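PDB 6L2A: mRNA interferase from Mycobacterium tuberculosis, which probably acts as the toxin of a type II toxin-antitoxin system, an RNA endonuclease of the PemK/MazF family. Local coordinates for residues E10-S15 / A30-N35. The protein carries 6 engineered substitutions. Sequence-based numbering, arbitrary orientation.
Sequences EIWQVS and AVVVSN. Engineered in segment 10-15: S15 (natural residue Asp).
Rotation of W12 CG to a position anti to its own carbonyl carbon (chi1 -77°), together with V32 CG2 likewise anti to its carbonyl carbon, sets the two side chains alongside each other, pointing the same way, with indole CD1 3.9 Å from V32 CG2. The methyl approaches the ring obliquely. E10 fixes the indole from its own strand: W12 NE1 donates to E10 OE2 over 2.8 Å, the acceptor lying almost in the ring plane, while the N-H comes from above the carboxylate plane. Because E10 OE1 also forms a salt bridge with R7, the carboxylate is held at both oxygens, and the charge is probably kept on it.

Strands 10-14 and 28-32 are antiparallel neighbours in the strongly curved sheet of the SH3-like MazF fold. Three backbone bonds establish the register. W12 and A30 form a hydrogen-bonded pair, nearly straight at the hydrogen from W12 N to A30 O (N-H...O 166°) but bent from A30 N to W12 O (137°); V32 N reaches E10 O over 3.0 Å. Between them I11 and V31 are a non-hydrogen-bonded pair, their CA atoms 4.6 Å apart, with I11 CA 3.3 Å from A30 O in a CA-H...O contact. On the I11 face, I11 CG1 meets V31 CG2 at 4.2 Å, the side chains crossing at a slant, and L110 of helix 104-117 packs on V31. On the W12 face, V14 CG2 touches A30 CB at 3.9 Å, while V52 of strand 49-56 packs against A30 and L95 against both W12 and V14.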
ATOM      1  N   GLU A  10       0.979 -12.439   9.137  1.00 14.86           N
ATOM      2  CA  GLU A  10       2.108 -12.545  10.047  1.00 19.28           C
ATOM      3  C   GLU A  10       2.636 -11.162  10.405  1.00 16.89           C
ATOM      4  O   GLU A  10       2.553 -10.215   9.618  1.00 19.57           O
ATOM      5  CB  GLU A  10       3.230 -13.375   9.427  1.00 16.36           C
ATOM      6  CG  GLU A  10       2.930 -14.855   9.306  1.00 15.31           C
ATOM      7  CD  GLU A  10       4.140 -15.653   8.866  1.00 24.28           C
ATOM      8  OE1 GLU A  10       4.185 -16.866   9.152  1.00 24.37           O
ATOM      9  OE2 GLU A  10       5.046 -15.069   8.232  1.00 17.02           O
ATOM     10  N   ILE A  11       3.191 -11.058  11.609  1.00 12.71           N
ATOM     11  CA  ILE A  11       3.808  -9.829  12.095  1.00 17.33           C
ATOM     12  C   ILE A  11       5.316 -10.019  12.058  1.00 19.40           C
ATOM     13  O   ILE A  11       5.849 -10.943  12.685  1.00 16.67           O
ATOM     14  CB  ILE A  11       3.327  -9.472  13.507  1.00 18.34           C
ATOM     15  CG1 ILE A  11       1.814  -9.285  13.504  1.00 18.15           C
ATOM     16  CG2 ILE A  11       4.023  -8.209  14.010  1.00 21.24           C
ATOM     17  CD1 ILE A  11       1.238  -9.098  14.861  1.00 25.79           C
ATOM     18  N   TRP A  12       5.999  -9.148  11.325  1.00 18.38           N
ATOM     19  CA  TRP A  12       7.440  -9.208  11.159  1.00 21.38           C
ATOM     20  C   TRP A  12       8.073  -7.902  11.611  1.00 20.32           C
ATOM     21  O   TRP A  12       7.487  -6.826  11.464  1.00 23.97           O
ATOM     22  CB  TRP A  12       7.826  -9.467   9.697  1.00 20.98           C
ATOM     23  CG  TRP A  12       7.651 -10.880   9.247  1.00 16.45           C
ATOM     24  CD1 TRP A  12       6.475 -11.556   9.104  1.00 19.53           C
ATOM     25  CD2 TRP A  12       8.687 -11.788   8.860  1.00 22.02           C
ATOM     26  NE1 TRP A  12       6.717 -12.834   8.664  1.00 20.48           N
ATOM     27  CE2 TRP A  12       8.067 -13.002   8.504  1.00 17.12           C
ATOM     28  CE3 TRP A  12      10.082 -11.694   8.784  1.00 19.15           C
ATOM     29  CZ2 TRP A  12       8.791 -14.114   8.078  1.00 22.42           C
ATOM     30  CZ3 TRP A  12      10.800 -12.801   8.362  1.00 21.43           C
ATOM     31  CH2 TRP A  12      10.154 -13.994   8.014  1.00 17.00           C
ATOM     32  N   GLN A  13       9.274  -8.006  12.166  1.00 24.83           N
ATOM     33  CA  GLN A  13      10.132  -6.842  12.315  1.00 24.88           C
ATOM     34  C   GLN A  13      10.734  -6.521  10.954  1.00 23.77           C
ATOM     35  O   GLN A  13      11.303  -7.400  10.300  1.00 20.40           O
ATOM     36  CB  GLN A  13      11.230  -7.107  13.346  1.00 29.25           C
ATOM     37  CG  GLN A  13      12.027  -5.875  13.746  1.00 32.34           C
ATOM     38  CD  GLN A  13      11.268  -4.962  14.696  1.00 44.12           C
ATOM     39  OE1 GLN A  13      10.084  -5.169  14.970  1.00 34.05           O
ATOM     40  NE2 GLN A  13      11.956  -3.950  15.214  1.00 56.90           N
ATOM     41  N   VAL A  14      10.581  -5.274  10.509  1.00 15.72           N
ATOM     42  CA  VAL A  14      10.993  -4.888   9.167  1.00 24.59           C
ATOM     43  C   VAL A  14      11.827  -3.617   9.239  1.00 26.74           C
ATOM     44  O   VAL A  14      11.720  -2.823  10.175  1.00 22.80           O
ATOM     45  CB  VAL A  14       9.791  -4.683   8.214  1.00 26.17           C
ATOM     46  CG1 VAL A  14       8.935  -5.935   8.153  1.00 26.37           C
ATOM     47  CG2 VAL A  14       8.959  -3.484   8.645  1.00 26.15           C
ATOM     48  N   SER A  15      12.666  -3.436   8.225  1.00 28.01           N
ATOM     49  CA  SER A  15      13.444  -2.214   8.067  1.00 32.23           C
ATOM     50  C   SER A  15      12.689  -1.265   7.145  1.00 32.12           C
ATOM     51  O   SER A  15      12.448  -1.588   5.977  1.00 38.99           O
ATOM     52  CB  SER A  15      14.831  -2.523   7.506  1.00 33.07           C
ATOM     53  OG  SER A  15      15.486  -1.335   7.099  1.00 36.99           O
ATOM     54  N   ALA A  30       5.378  -4.906  11.551  1.00 20.08           N
ATOM     55  CA  ALA A  30       4.426  -4.653  10.479  1.00 15.00           C
ATOM     56  C   ALA A  30       3.706  -5.948  10.139  1.00 17.34           C
ATOM     57  O   ALA A  30       4.234  -7.040  10.358  1.00 17.22           O
ATOM     58  CB  ALA A  30       5.118  -4.079   9.236  1.00 15.61           C
ATOM     59  N   VAL A  31       2.492  -5.809   9.608  1.00 15.28           N
ATOM     60  CA  VAL A  31       1.658  -6.940   9.213  1.00 15.03           C
ATOM     61  C   VAL A  31       1.795  -7.154   7.712  1.00 15.64           C
ATOM     62  O   VAL A  31       1.608  -6.218   6.926  1.00 16.29           O
ATOM     63  CB  VAL A  31       0.184  -6.709   9.592  1.00 10.77           C
ATOM     64  CG1 VAL A  31      -0.654  -7.936   9.235  1.00 14.02           C
ATOM     65  CG2 VAL A  31       0.054  -6.370  11.071  1.00 15.53           C
ATOM     66  N   VAL A  32       2.109  -8.386   7.311  1.00 14.66           N
ATOM     67  CA  VAL A  32       2.139  -8.732   5.894  1.00 16.67           C
ATOM     68  C   VAL A  32       0.716  -8.755   5.350  1.00 15.64           C
ATOM     69  O   VAL A  32      -0.154  -9.455   5.885  1.00 14.50           O
ATOM     70  CB  VAL A  32       2.825 -10.090   5.686  1.00 14.69           C
ATOM     71  CG1 VAL A  32       2.807 -10.464   4.213  1.00 12.61           C
ATOM     72  CG2 VAL A  32       4.250 -10.066   6.233  1.00 15.10           C
ATOM     73  N   VAL A  33       0.472  -8.001   4.276  1.00 14.43           N
ATOM     74  CA  VAL A  33      -0.873  -7.927   3.709  1.00 14.42           C
ATOM     75  C   VAL A  33      -0.884  -8.231   2.215  1.00 15.69           C
ATOM     76  O   VAL A  33      -1.956  -8.312   1.601  1.00 16.71           O
ATOM     77  CB  VAL A  33      -1.524  -6.559   3.987  1.00 18.15           C
ATOM     78  CG1 VAL A  33      -1.716  -6.358   5.481  1.00 13.39           C
ATOM     79  CG2 VAL A  33      -0.696  -5.431   3.385  1.00 15.73           C
ATOM     80  N   SER A  34       0.287  -8.394   1.607  1.00 15.43           N
ATOM     81  CA  SER A  34       0.311  -8.899   0.243  1.00 14.35           C
ATOM     82  C   SER A  34      -0.193 -10.342   0.225  1.00 15.33           C
ATOM     83  O   SER A  34      -0.019 -11.091   1.187  1.00 13.79           O
ATOM     84  CB  SER A  34       1.719  -8.808  -0.351  1.00 17.56           C
ATOM     85  OG  SER A  34       2.710  -9.242   0.564  1.00 20.39           O
ATOM     86  N   ASN A  35      -0.848 -10.719  -0.874  1.00 16.26           N
ATOM     87  CA  ASN A  35      -1.429 -12.051  -0.963  1.00 15.30           C
ATOM     88  C   ASN A  35      -0.335 -13.119  -0.964  1.00 17.72           C
ATOM     89  O   ASN A  35       0.827 -12.862  -1.294  1.00 15.22           O
ATOM     90  CB  ASN A  35      -2.309 -12.178  -2.211  1.00 16.50           C
ATOM     91  CG  ASN A  35      -1.505 -12.256  -3.495  1.00 19.12           C
ATOM     92  OD1 ASN A  35      -1.015 -13.320  -3.869  1.00 20.21           O
ATOM     93  ND2 ASN A  35      -1.376 -11.129  -4.182  1.00 20.36           N
TER